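Local structure of beta-glucoside phosphorylase BglX (Unidentified, 5VQE) at residues 141-146 / 284-289; 181-184 / 189-192; 35-40 / 344-349; 306-309 / 315-318; 240-245 / 290-295. The protein probably degrades beta-glucosides by phosphorolysis through a covalent glycosyl-enzyme intermediate, trapped here with 2-deoxy-2-fluoroglucose in a family 3 glycoside hydrolase fold. All coordinates share one frame; numbering follows the deposited sequence.

Contact 1 of 5, residues 141-146 / 284-289; sequences VNWTYE and LICTDA. With G2F (2-deoxy-2-fluoro-alpha-D-glucopyranose), chain B.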
# COMPACT_ATOMS: atom_id res chain seq x y z
N VAL A 141 -14.65 -9.05 -0.42
CA VAL A 141 -13.72 -8.32 -1.27
C VAL A 141 -13.31 -9.19 -2.44
O VAL A 141 -12.95 -10.37 -2.27
CB VAL A 141 -12.49 -7.87 -0.45
CG1 VAL A 141 -11.43 -7.27 -1.36
CG2 VAL A 141 -12.90 -6.87 0.60
N ASN A 142 -13.36 -8.62 -3.65
CA ASN A 142 -12.94 -9.34 -4.85
C ASN A 142 -11.87 -8.60 -5.64
O ASN A 142 -11.54 -9.01 -6.76
CB ASN A 142 -14.15 -9.65 -5.75
CG ASN A 142 -14.97 -8.42 -6.09
OD1 ASN A 142 -14.44 -7.34 -6.36
ND2 ASN A 142 -16.29 -8.60 -6.12
N TRP A 143 -11.29 -7.54 -5.07
CA TRP A 143 -10.33 -6.70 -5.78
C TRP A 143 -9.39 -6.09 -4.74
O TRP A 143 -9.84 -5.30 -3.91
CB TRP A 143 -11.07 -5.61 -6.56
CG TRP A 143 -10.26 -4.81 -7.53
CD1 TRP A 143 -8.98 -5.03 -7.95
CD2 TRP A 143 -10.71 -3.65 -8.24
NE1 TRP A 143 -8.60 -4.08 -8.87
CE2 TRP A 143 -9.65 -3.22 -9.06
CE3 TRP A 143 -11.91 -2.93 -8.25
CZ2 TRP A 143 -9.76 -2.09 -9.88
CZ3 TRP A 143 -12.01 -1.81 -9.05
CH2 TRP A 143 -10.95 -1.41 -9.87
N THR A 144 -8.12 -6.44 -4.77
CA THR A 144 -7.14 -5.80 -3.90
C THR A 144 -6.34 -4.81 -4.73
O THR A 144 -5.89 -5.14 -5.84
CB THR A 144 -6.21 -6.80 -3.22
OG1 THR A 144 -5.37 -6.10 -2.30
CG2 THR A 144 -5.33 -7.56 -4.20
N TYR A 145 -6.22 -3.59 -4.22
CA TYR A 145 -5.46 -2.54 -4.88
C TYR A 145 -3.97 -2.73 -4.63
O TYR A 145 -3.30 -1.84 -4.11
CB TYR A 145 -5.91 -1.16 -4.38
CG TYR A 145 -7.24 -0.65 -4.88
CD1 TYR A 145 -7.74 -1.00 -6.13
CD2 TYR A 145 -7.98 0.25 -4.11
CE1 TYR A 145 -8.94 -0.49 -6.59
CE2 TYR A 145 -9.18 0.76 -4.56
CZ TYR A 145 -9.65 0.40 -5.80
OH TYR A 145 -10.86 0.93 -6.22
N GLU A 146 -3.47 -3.92 -4.95
CA GLU A 146 -2.08 -4.29 -4.71
C GLU A 146 -1.70 -5.35 -5.74
O GLU A 146 -2.58 -6.03 -6.27
CB GLU A 146 -1.89 -4.85 -3.29
CG GLU A 146 -2.67 -4.17 -2.18
CD GLU A 146 -2.09 -2.85 -1.72
OE1 GLU A 146 -0.90 -2.58 -1.96
OE2 GLU A 146 -2.86 -2.07 -1.09
N LEU A 284 -7.84 -3.85 -16.87
CA LEU A 284 -8.59 -2.68 -16.42
C LEU A 284 -7.64 -1.62 -15.86
O LEU A 284 -6.78 -1.91 -15.03
CB LEU A 284 -9.61 -3.09 -15.36
CG LEU A 284 -10.75 -2.14 -14.96
CD1 LEU A 284 -11.70 -2.85 -14.04
CD2 LEU A 284 -10.26 -0.90 -14.23
N ILE A 285 -7.83 -0.37 -16.29
CA ILE A 285 -7.08 0.77 -15.77
C ILE A 285 -8.01 1.59 -14.88
O ILE A 285 -9.08 2.03 -15.34
CB ILE A 285 -6.50 1.64 -16.89
CG1 ILE A 285 -5.50 0.87 -17.74
CG2 ILE A 285 -5.83 2.88 -16.30
CD1 ILE A 285 -5.04 1.61 -18.98
N CYS A 286 -7.62 1.80 -13.64
CA CYS A 286 -8.35 2.70 -12.75
C CYS A 286 -7.42 3.82 -12.31
O CYS A 286 -6.20 3.66 -12.30
CB CYS A 286 -8.94 1.97 -11.54
SG CYS A 286 -7.73 1.28 -10.39
N THR A 287 -8.01 4.96 -11.96
CA THR A 287 -7.21 6.05 -11.43
C THR A 287 -6.94 5.81 -9.95
O THR A 287 -7.63 5.04 -9.27
CB THR A 287 -7.89 7.40 -11.62
OG1 THR A 287 -9.02 7.52 -10.75
CG2 THR A 287 -8.37 7.59 -13.06
N ASP A 288 -5.89 6.46 -9.46
CA ASP A 288 -5.77 6.65 -8.03
C ASP A 288 -6.84 7.64 -7.58
O ASP A 288 -7.45 8.34 -8.40
CB ASP A 288 -4.37 7.15 -7.68
CG ASP A 288 -4.09 7.09 -6.19
OD1 ASP A 288 -4.68 6.22 -5.49
OD2 ASP A 288 -3.27 7.92 -5.77
N ALA A 289 -7.09 7.68 -6.27
CA ALA A 289 -8.18 8.47 -5.71
C ALA A 289 -8.18 9.90 -6.25
O ALA A 289 -7.17 10.61 -6.17
CB ALA A 289 -8.06 8.48 -4.18
C1 G2F B . -4.62 6.36 -4.10
C2 G2F B . -3.34 5.68 -3.51
C3 G2F B . -3.45 4.15 -3.79
C4 G2F B . -4.79 3.63 -3.19
C5 G2F B . -5.96 4.43 -3.84
C6 G2F B . -7.35 4.01 -3.23
O3 G2F B . -2.43 3.51 -3.06
O4 G2F B . -4.94 2.29 -3.59
O5 G2F B . -5.79 5.81 -3.54
O6 G2F B . -7.26 4.10 -1.83
F2 G2F B . -2.24 6.15 -4.13
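W143 and Y145 both turn toward C286, whose thiol lies beside the two rings inside the TIM-barrel-like domain of family 3 enzymes. The close part is carbon and sulfur: W143 CZ2 lies 4.0 Å from C286 SG, and Y145 CE1 comes within 4.4 Å of the same sulfur. Both sulfur-aromatic contacts are oblique, SG standing 64° off the normal of the indole six-membered ring and 48° off that of the phenol ring. The thiol reaches them because SG is tucked between its own backbone N and carbonyl carbon (chi1 65°). The two aromatics also pack on each other, Y145 CE1 riding 3.6 Å above the indole plane near its centre while W143 CZ2 lies at the phenol edge, in plane. The indole NE1 is hydrogen-bonded to T237 OG1, which should limit how far that ring can slide. Looser by comparison is the end toward the pocket, where D288 OD1 stays 7.0 Å from Y145 CD2 and the sugar lies between them. There Y145 offers carbon to the ligand, its CB 3.7 Å from G2F O4. An alanine in place of Y145 would probably cost C286 SG one of its two aromatic neighbours, take the phenol off the indole face and open a gap beside O4 of the sugar. On the other side of the sugar, D288 OD1 is joined to G2F C1 by a 1.4 Å covalent bond and also accepts a weak bond from A289 N. The linkage is consistent with D288 acting as the nucleophile of a double displacement, as in family 3 enzymes.

Contact 2 of 5, residues 181-184 / 189-192; sequences RGCR and LTTI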
# COMPACT_ATOMS: atom_id res chain seq x y z
N ARG A 181 0.26 -14.41 -7.20
CA ARG A 181 -0.06 -15.83 -7.17
C ARG A 181 -0.93 -16.15 -5.96
O ARG A 181 -1.92 -16.89 -6.08
CB ARG A 181 1.21 -16.69 -7.13
CG ARG A 181 1.86 -16.89 -8.49
CD ARG A 181 2.79 -18.11 -8.48
NE ARG A 181 3.85 -18.02 -7.47
CZ ARG A 181 4.97 -17.32 -7.61
NH1 ARG A 181 5.19 -16.62 -8.72
NH2 ARG A 181 5.88 -17.30 -6.64
N GLY A 182 -0.58 -15.60 -4.80
CA GLY A 182 -1.36 -15.85 -3.60
C GLY A 182 -2.78 -15.33 -3.71
O GLY A 182 -3.72 -15.95 -3.20
N CYS A 183 -2.96 -14.18 -4.37
CA CYS A 183 -4.30 -13.62 -4.49
C CYS A 183 -5.17 -14.43 -5.44
O CYS A 183 -6.36 -14.64 -5.17
CB CYS A 183 -4.24 -12.16 -4.96
SG CYS A 183 -3.50 -11.03 -3.79
N ARG A 184 -4.61 -14.86 -6.57
CA ARG A 184 -5.40 -15.59 -7.57
C ARG A 184 -5.90 -16.91 -7.02
O ARG A 184 -6.92 -17.43 -7.50
CB ARG A 184 -4.56 -15.81 -8.83
CG ARG A 184 -4.22 -14.52 -9.51
CD ARG A 184 -3.52 -14.70 -10.83
NE ARG A 184 -3.25 -13.37 -11.36
CZ ARG A 184 -2.04 -12.88 -11.61
NH1 ARG A 184 -0.94 -13.60 -11.43
NH2 ARG A 184 -1.94 -11.64 -12.07
N LEU A 189 -8.96 -10.18 -7.68
CA LEU A 189 -8.22 -9.43 -8.68
C LEU A 189 -7.12 -8.60 -8.02
O LEU A 189 -7.27 -8.10 -6.90
CB LEU A 189 -9.17 -8.50 -9.45
CG LEU A 189 -10.38 -9.13 -10.13
CD1 LEU A 189 -11.31 -8.03 -10.68
CD2 LEU A 189 -9.96 -10.06 -11.24
N THR A 190 -6.00 -8.45 -8.73
CA THR A 190 -4.89 -7.63 -8.26
C THR A 190 -4.74 -6.37 -9.10
O THR A 190 -5.27 -6.26 -10.21
CB THR A 190 -3.57 -8.40 -8.27
OG1 THR A 190 -3.16 -8.65 -9.61
CG2 THR A 190 -3.69 -9.72 -7.50
N THR A 191 -3.99 -5.42 -8.55
CA THR A 191 -3.81 -4.08 -9.11
C THR A 191 -2.35 -3.70 -8.97
O THR A 191 -1.87 -3.49 -7.85
CB THR A 191 -4.66 -3.05 -8.36
OG1 THR A 191 -5.99 -3.55 -8.20
CG2 THR A 191 -4.69 -1.70 -9.10
N ILE A 192 -1.63 -3.59 -10.08
CA ILE A 192 -0.27 -3.06 -10.01
C ILE A 192 -0.33 -1.53 -9.98
O ILE A 192 -1.05 -0.91 -10.77
CB ILE A 192 0.60 -3.58 -11.16
CG1 ILE A 192 -0.07 -3.37 -12.53
CG2 ILE A 192 0.95 -5.05 -10.92
CD1 ILE A 192 0.82 -3.82 -13.72
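A tight return from helix to strand, the alpha-to-beta connection of a TIM-barrel-like domain, brings C183 and R184 at the end of helix 169-184 against T190 at the approach to strand 191-195. The backbones run close, with the CA atoms of C183 and T190 7.1 Å apart. The closest packing is at the T190 methyl group: CG2 lies 3.6 Å from C183 CB and 3.9 Å from C183 SG, so one methyl meets both atoms of the cysteine side chain. With OG1 set between the backbone N and the carbonyl carbon (chi1 69°), the branch of T190 divides its work, the methyl facing the helix and the hydroxyl left to a polar partner. R184 follows a different route. Its chain is extended from CG to NE and passes T190 at about a right angle, ending with NH2 4.1 Å from T190 OG1, a spacing of neighbours rather than a bond. What links the two is E236, which makes a salt bridge to R184 NE through OE2 and a hydrogen bond to T190 OG1 through OE1. One carboxylate thus holds both side chains and probably limits their rotation, and its charge is probably largely balanced by the arginine. C183 and T190 are buried. C183 also touches T144 of strand 143-144, while L189 pairs through its backbone with N142 and T144. Farther along, I192 packs on Y227 and L230 of helix 216-232, and its backbone is hydrogen-bonded to T237 and M239 of the adjoining parallel strand 237-244.

Contact 3 of 5, residues 35-40 / 344-349; sequences GQLICE and DEAVAR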
# COMPACT_ATOMS: atom_id res chain seq x y z
N GLY A 35 -22.21 5.65 -14.49
CA GLY A 35 -22.08 5.23 -13.10
C GLY A 35 -21.14 4.05 -12.95
O GLY A 35 -20.42 3.95 -11.95
N GLN A 36 -21.13 3.14 -13.92
CA GLN A 36 -20.21 2.00 -13.88
C GLN A 36 -18.76 2.46 -13.80
O GLN A 36 -17.90 1.73 -13.29
CB GLN A 36 -20.39 1.13 -15.12
CG GLN A 36 -21.61 0.21 -15.09
CD GLN A 36 -21.56 -0.78 -13.95
OE1 GLN A 36 -20.69 -1.66 -13.92
NE2 GLN A 36 -22.47 -0.64 -13.00
N LEU A 37 -18.45 3.65 -14.31
CA LEU A 37 -17.09 4.16 -14.30
C LEU A 37 -16.59 4.51 -12.91
O LEU A 37 -15.38 4.71 -12.73
CB LEU A 37 -16.97 5.42 -15.17
CG LEU A 37 -17.45 5.35 -16.62
CD1 LEU A 37 -17.36 6.72 -17.22
CD2 LEU A 37 -16.62 4.37 -17.43
N ILE A 38 -17.48 4.62 -11.92
CA ILE A 38 -17.15 5.24 -10.64
C ILE A 38 -17.02 4.17 -9.56
O ILE A 38 -17.90 3.32 -9.40
CB ILE A 38 -18.22 6.28 -10.22
CG1 ILE A 38 -18.24 7.44 -11.21
CG2 ILE A 38 -17.93 6.81 -8.81
CD1 ILE A 38 -19.45 8.36 -11.07
N CYS A 39 -15.92 4.22 -8.82
CA CYS A 39 -15.79 3.50 -7.56
C CYS A 39 -16.02 4.48 -6.42
O CYS A 39 -15.38 5.53 -6.36
CB CYS A 39 -14.41 2.86 -7.42
SG CYS A 39 -14.20 2.08 -5.83
N GLU A 40 -16.92 4.13 -5.50
CA GLU A 40 -17.23 4.95 -4.34
C GLU A 40 -16.60 4.38 -3.08
O GLU A 40 -16.64 3.17 -2.85
CB GLU A 40 -18.74 5.07 -4.16
CG GLU A 40 -19.40 6.08 -5.06
CD GLU A 40 -18.97 7.52 -4.74
OE1 GLU A 40 -18.94 7.89 -3.55
OE2 GLU A 40 -18.64 8.26 -5.68
N ASP A 344 -18.33 3.12 -24.04
CA ASP A 344 -18.71 1.72 -24.18
C ASP A 344 -17.51 0.80 -23.98
O ASP A 344 -17.66 -0.31 -23.46
CB ASP A 344 -19.34 1.47 -25.55
CG ASP A 344 -20.77 1.96 -25.62
OD1 ASP A 344 -21.34 2.32 -24.57
OD2 ASP A 344 -21.34 1.97 -26.73
N GLU A 345 -16.33 1.25 -24.39
CA GLU A 345 -15.14 0.41 -24.27
C GLU A 345 -14.68 0.32 -22.83
O GLU A 345 -14.25 -0.75 -22.37
CB GLU A 345 -14.04 0.98 -25.17
CG GLU A 345 -12.82 0.10 -25.30
CD GLU A 345 -11.75 0.75 -26.15
OE1 GLU A 345 -11.49 1.96 -25.97
OE2 GLU A 345 -11.17 0.05 -27.01
N ALA A 346 -14.77 1.42 -22.09
CA ALA A 346 -14.45 1.38 -20.67
C ALA A 346 -15.40 0.46 -19.92
O ALA A 346 -14.98 -0.40 -19.13
CB ALA A 346 -14.50 2.79 -20.09
N VAL A 347 -16.71 0.61 -20.15
CA VAL A 347 -17.69 -0.21 -19.45
C VAL A 347 -17.55 -1.67 -19.84
O VAL A 347 -17.76 -2.56 -19.00
CB VAL A 347 -19.11 0.32 -19.73
CG1 VAL A 347 -20.15 -0.63 -19.17
CG2 VAL A 347 -19.27 1.69 -19.12
N ALA A 348 -17.18 -1.95 -21.09
CA ALA A 348 -16.97 -3.34 -21.48
C ALA A 348 -15.86 -3.98 -20.65
O ALA A 348 -15.97 -5.14 -20.26
CB ALA A 348 -16.64 -3.42 -22.97
N ARG A 349 -14.79 -3.23 -20.38
CA ARG A 349 -13.70 -3.80 -19.59
C ARG A 349 -14.08 -3.93 -18.13
O ARG A 349 -13.58 -4.83 -17.44
CB ARG A 349 -12.44 -2.95 -19.75
CG ARG A 349 -11.57 -3.35 -20.93
CD ARG A 349 -10.17 -2.79 -20.80
NE ARG A 349 -9.26 -3.36 -21.80
CZ ARG A 349 -8.95 -2.78 -22.96
NH1 ARG A 349 -9.48 -1.63 -23.31
NH2 ARG A 349 -8.10 -3.38 -23.78
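The chain at Q36, between helix 30-36 and strand 38-42, comes within 6.5 Å of helix 340-356, measured between the CA atoms of Q36 and V347. Within this turn of chain I38 N bonds to G35 O. On the 35-40 side L37 makes the larger share of the side-chain contact. Its CD2 methyl meets two neighbouring residues of the helix, lying 3.8 Å from A346 CB and 4.1 Å from V347 CG2. CD1 continues the leucine chain (chi2 175°), and CD2, the other branch, turns to the helix, where the side chain passes V347 at about a right angle. V347 CG2 serves both partners, since it also stands 4.2 Å from Q36 CB. Toward 344-349 the glutamine offers its CB; its amide oxygen OE1 is hydrogen-bonded to K354 NZ, farther along the same helix. On the flank of the contact, D344 OD1 forms a salt bridge with K33. The first strand of the barrel is therefore joined to a late helix of the same domain by methyl packing without polar bonds between the two segments, while Q36 OE1 and D344 OD1 are engaged by lysines outside them.

Contact 4 of 5, residues 306-309 / 315-318; sequences PTSI and MLTF. With G2F (2-deoxy-2-fluoro-alpha-D-glucopyranose), chain B.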
# COMPACT_ATOMS: atom_id res chain seq x y z
N PRO A 306 -14.11 13.45 -17.21
CA PRO A 306 -14.28 12.76 -18.49
C PRO A 306 -12.99 12.60 -19.25
O PRO A 306 -12.83 11.62 -20.00
CB PRO A 306 -15.27 13.65 -19.24
CG PRO A 306 -15.12 15.01 -18.62
CD PRO A 306 -14.78 14.76 -17.19
N THR A 307 -12.03 13.51 -19.07
CA THR A 307 -10.78 13.42 -19.80
C THR A 307 -9.97 12.21 -19.35
O THR A 307 -9.31 11.56 -20.18
CB THR A 307 -9.97 14.71 -19.63
OG1 THR A 307 -10.65 15.79 -20.28
CG2 THR A 307 -8.57 14.57 -20.22
N SER A 308 -9.98 11.89 -18.05
CA SER A 308 -9.29 10.68 -17.61
C SER A 308 -9.80 9.47 -18.38
O SER A 308 -9.02 8.65 -18.88
CB SER A 308 -9.47 10.45 -16.11
OG SER A 308 -8.78 11.43 -15.35
N ILE A 309 -11.13 9.35 -18.50
CA ILE A 309 -11.70 8.21 -19.20
C ILE A 309 -11.35 8.25 -20.68
O ILE A 309 -10.93 7.25 -21.27
CB ILE A 309 -13.23 8.15 -19.00
CG1 ILE A 309 -13.58 8.13 -17.50
CG2 ILE A 309 -13.81 6.94 -19.69
CD1 ILE A 309 -12.96 6.98 -16.72
N MET A 315 -11.87 3.47 -15.09
CA MET A 315 -12.62 3.74 -13.87
C MET A 315 -12.00 4.88 -13.09
O MET A 315 -10.77 4.98 -12.96
CB MET A 315 -12.68 2.46 -13.03
CG MET A 315 -13.28 2.60 -11.66
SD MET A 315 -13.68 1.01 -10.89
CE MET A 315 -14.08 -0.02 -12.25
N LEU A 316 -12.88 5.75 -12.56
CA LEU A 316 -12.49 6.82 -11.66
C LEU A 316 -12.66 6.35 -10.23
O LEU A 316 -13.73 5.86 -9.85
CB LEU A 316 -13.36 8.06 -11.89
CG LEU A 316 -13.22 8.75 -13.25
CD1 LEU A 316 -14.47 9.55 -13.59
CD2 LEU A 316 -12.02 9.66 -13.26
N THR A 317 -11.60 6.49 -9.44
CA THR A 317 -11.60 6.00 -8.06
C THR A 317 -11.98 7.15 -7.14
O THR A 317 -11.16 8.03 -6.85
CB THR A 317 -10.25 5.39 -7.72
OG1 THR A 317 -9.98 4.33 -8.66
CG2 THR A 317 -10.25 4.82 -6.31
N PHE A 318 -13.23 7.15 -6.70
CA PHE A 318 -13.76 8.04 -5.67
C PHE A 318 -14.21 9.36 -6.27
O PHE A 318 -13.69 9.80 -7.30
CB PHE A 318 -12.76 8.32 -4.55
CG PHE A 318 -12.21 7.10 -3.90
CD1 PHE A 318 -12.84 5.87 -4.05
CD2 PHE A 318 -11.06 7.17 -3.12
CE1 PHE A 318 -12.32 4.73 -3.44
CE2 PHE A 318 -10.53 6.04 -2.52
CZ PHE A 318 -11.17 4.82 -2.67
C1 G2F B . -4.62 6.36 -4.10
C2 G2F B . -3.34 5.68 -3.51
C3 G2F B . -3.45 4.15 -3.79
C4 G2F B . -4.79 3.63 -3.19
C5 G2F B . -5.96 4.43 -3.84
C6 G2F B . -7.35 4.01 -3.23
O3 G2F B . -2.43 3.51 -3.06
O4 G2F B . -4.94 2.29 -3.59
O5 G2F B . -5.79 5.81 -3.54
O6 G2F B . -7.26 4.10 -1.83
F2 G2F B . -2.24 6.15 -4.13
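I309 and S308, on helix 301-310, pack against M315 and L316 where the chain turns back into strand 316-317, another helix-to-strand return of the barrel domain. The apolar contacts come first. I309 CD1 lies 3.9 Å from L316 CG and 4.0 Å from M315 N, so a single methyl covers both the leucine branch point and the backbone just ahead of L316. The bend at chi2 (-57°) folds CD1 round to this position. Beyond the branch point, L316 CD2 meets S308 CB at 3.9 Å. Among the polar contacts, S308 shows carbon to L316, while its OG is hydrogen-bonded to S265 O and to Y295 OH. T317 OG1 turns to T287 O on the neighbouring strand. Ligand contact falls to F318 alone in this pair of segments. Its ring carries T317 CG2 over one face, 3.5 Å above the plane near the centre. A serine at F318 would probably take the aromatic cover from that methyl and remove one of the carbon surfaces beside C6 of the sugar. The ring approaches the sugar obliquely, with F318 CE2 3.8 Å from G2F C6.

Contact 5 of 5, residues 240-245 / 290-295; sequences SAHIRQ and TQMVGY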
# COMPACT_ATOMS: atom_id res chain seq x y z
N SER A 240 -3.50 3.96 -12.41
CA SER A 240 -2.79 5.11 -12.96
C SER A 240 -2.87 6.27 -11.98
O SER A 240 -3.97 6.76 -11.67
CB SER A 240 -3.38 5.49 -14.32
OG SER A 240 -2.61 6.51 -14.94
N ALA A 241 -1.73 6.71 -11.48
CA ALA A 241 -1.68 7.62 -10.35
C ALA A 241 -1.32 9.02 -10.82
O ALA A 241 -1.15 9.29 -12.01
CB ALA A 241 -0.69 7.11 -9.30
N HIS A 242 -1.21 9.93 -9.86
CA HIS A 242 -1.10 11.35 -10.15
C HIS A 242 0.36 11.78 -10.22
O HIS A 242 0.80 12.75 -9.60
CB HIS A 242 -1.88 12.14 -9.12
CG HIS A 242 -3.21 11.53 -8.80
ND1 HIS A 242 -4.10 11.15 -9.77
CD2 HIS A 242 -3.78 11.21 -7.61
CE1 HIS A 242 -5.17 10.63 -9.20
NE2 HIS A 242 -5.00 10.65 -7.89
N ILE A 243 1.11 11.01 -10.99
CA ILE A 243 2.56 11.14 -11.14
C ILE A 243 2.85 11.42 -12.61
O ILE A 243 2.32 10.73 -13.48
CB ILE A 243 3.29 9.87 -10.67
CG1 ILE A 243 2.97 9.55 -9.20
CG2 ILE A 243 4.78 10.00 -10.89
CD1 ILE A 243 3.38 8.16 -8.77
N ARG A 244 3.69 12.41 -12.87
CA ARG A 244 4.11 12.71 -14.23
C ARG A 244 5.40 11.97 -14.58
O ARG A 244 6.22 11.67 -13.70
CB ARG A 244 4.32 14.21 -14.42
CG ARG A 244 3.03 14.99 -14.56
CD ARG A 244 3.26 16.48 -14.46
NE ARG A 244 3.47 16.91 -13.09
CZ ARG A 244 3.77 18.15 -12.73
NH1 ARG A 244 3.88 19.10 -13.65
NH2 ARG A 244 3.94 18.45 -11.45
N GLN A 245 5.56 11.67 -15.87
CA GLN A 245 6.83 11.18 -16.42
C GLN A 245 7.07 12.02 -17.67
O GLN A 245 6.76 11.60 -18.80
CB GLN A 245 6.80 9.69 -16.74
CG GLN A 245 8.09 8.95 -16.39
CD GLN A 245 9.34 9.61 -16.98
OE1 GLN A 245 9.26 10.38 -17.94
NE2 GLN A 245 10.51 9.29 -16.41
N THR A 290 -9.34 10.33 -6.78
CA THR A 290 -9.42 11.58 -7.53
C THR A 290 -9.55 12.82 -6.66
O THR A 290 -9.54 13.93 -7.21
CB THR A 290 -10.60 11.55 -8.51
OG1 THR A 290 -11.82 11.68 -7.78
CG2 THR A 290 -10.61 10.27 -9.35
N GLN A 291 -9.68 12.69 -5.35
CA GLN A 291 -9.75 13.88 -4.51
C GLN A 291 -8.37 14.33 -4.06
O GLN A 291 -8.26 15.34 -3.36
CB GLN A 291 -10.66 13.64 -3.29
CG GLN A 291 -10.01 13.01 -2.08
CD GLN A 291 -9.63 11.55 -2.29
OE1 GLN A 291 -10.20 10.87 -3.15
NE2 GLN A 291 -8.68 11.06 -1.49
N MET A 292 -7.33 13.64 -4.47
CA MET A 292 -6.00 13.99 -4.03
C MET A 292 -5.45 15.15 -4.84
O MET A 292 -5.81 15.36 -6.01
CB MET A 292 -5.11 12.78 -4.11
CG MET A 292 -5.55 11.81 -3.07
SD MET A 292 -4.35 10.57 -2.79
CE MET A 292 -4.45 9.80 -4.35
N VAL A 293 -4.57 15.92 -4.20
CA VAL A 293 -4.10 17.17 -4.77
C VAL A 293 -3.45 16.94 -6.12
O VAL A 293 -3.63 17.73 -7.05
CB VAL A 293 -3.13 17.85 -3.78
CG1 VAL A 293 -2.63 19.16 -4.35
CG2 VAL A 293 -3.82 18.08 -2.43
N GLY A 294 -2.68 15.86 -6.26
CA GLY A 294 -2.04 15.56 -7.52
C GLY A 294 -3.00 15.50 -8.69
O GLY A 294 -2.66 15.89 -9.81
N TYR A 295 -4.23 15.04 -8.44
CA TYR A 295 -5.26 15.06 -9.47
C TYR A 295 -5.91 16.43 -9.57
O TYR A 295 -5.95 17.02 -10.66
CB TYR A 295 -6.32 14.00 -9.17
CG TYR A 295 -7.28 13.75 -10.31
CD1 TYR A 295 -8.55 14.33 -10.31
CD2 TYR A 295 -6.92 12.96 -11.39
CE1 TYR A 295 -9.44 14.11 -11.35
CE2 TYR A 295 -7.80 12.73 -12.44
CZ TYR A 295 -9.06 13.31 -12.41
OH TYR A 295 -9.94 13.08 -13.45
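H242 NE2 is hydrogen-bonded to A289 O at 2.8 Å, and with ND1 bonded to S265 OG the imidazole that packs against M292, G294 and Y295 has both nitrogens held. It sits at the break in barrel strand 237-244, where the loop after strand 284-287 leads into the short helix 293-296. H242 itself centres an inverse gamma turn, closed by a weak bond from I243 N to A241 O, and this sharp bend presents the ring to the loop. Three neighbours from 290-295 then meet it. Over one face sits Y295 CB, 3.6 Å from the ring centroid and only 14° off the normal, a CH-pi contact. The tyrosine ring continues beyond at an oblique tilt, the two planes 56° apart. At the edge comes the methionine tip, M292 CE lying near the imidazole plane 3.6 Å from H242 CD2. The base of the histidine rests on backbone, H242 CB being 3.6 Å from G294 C, and a beta carbon at G294 would clash with H242 CB. The polar bonds to NE2 and ND1 fix the turn of the ring, so that its face and edge stay offered to different residues. M292 occupies the N-cap position of helix 293-296 and also touches the sugar, which ties the histidine packing to the pocket wall. The first turn of that helix is fastened by Y295 N, which bonds to M292 O at 2.9 Å.

Contacts 1, 4 and 5 each hold residues of the sugar pocket, while contacts 2 and 3 hold none of them; the side chain of T190 is about 12 Å from the sugar. Strand pairing carries the connection: C39 O meets F318 N at 2.7 Å between contacts 3 and 4, whose centres are about 9 Å apart, and M315 O meets T287 N at 2.9 Å between contacts 4 and 1. C286 O and S240 N, 2.7 Å apart, join contact 1 to contact 5. Contact 2, centred about 10 Å from contact 1, links to it through T144 N and L189 O at 2.8 Å. Contacts 2 and 4 do not touch, their centres about 22 Å apart and nearest atoms about 8 Å.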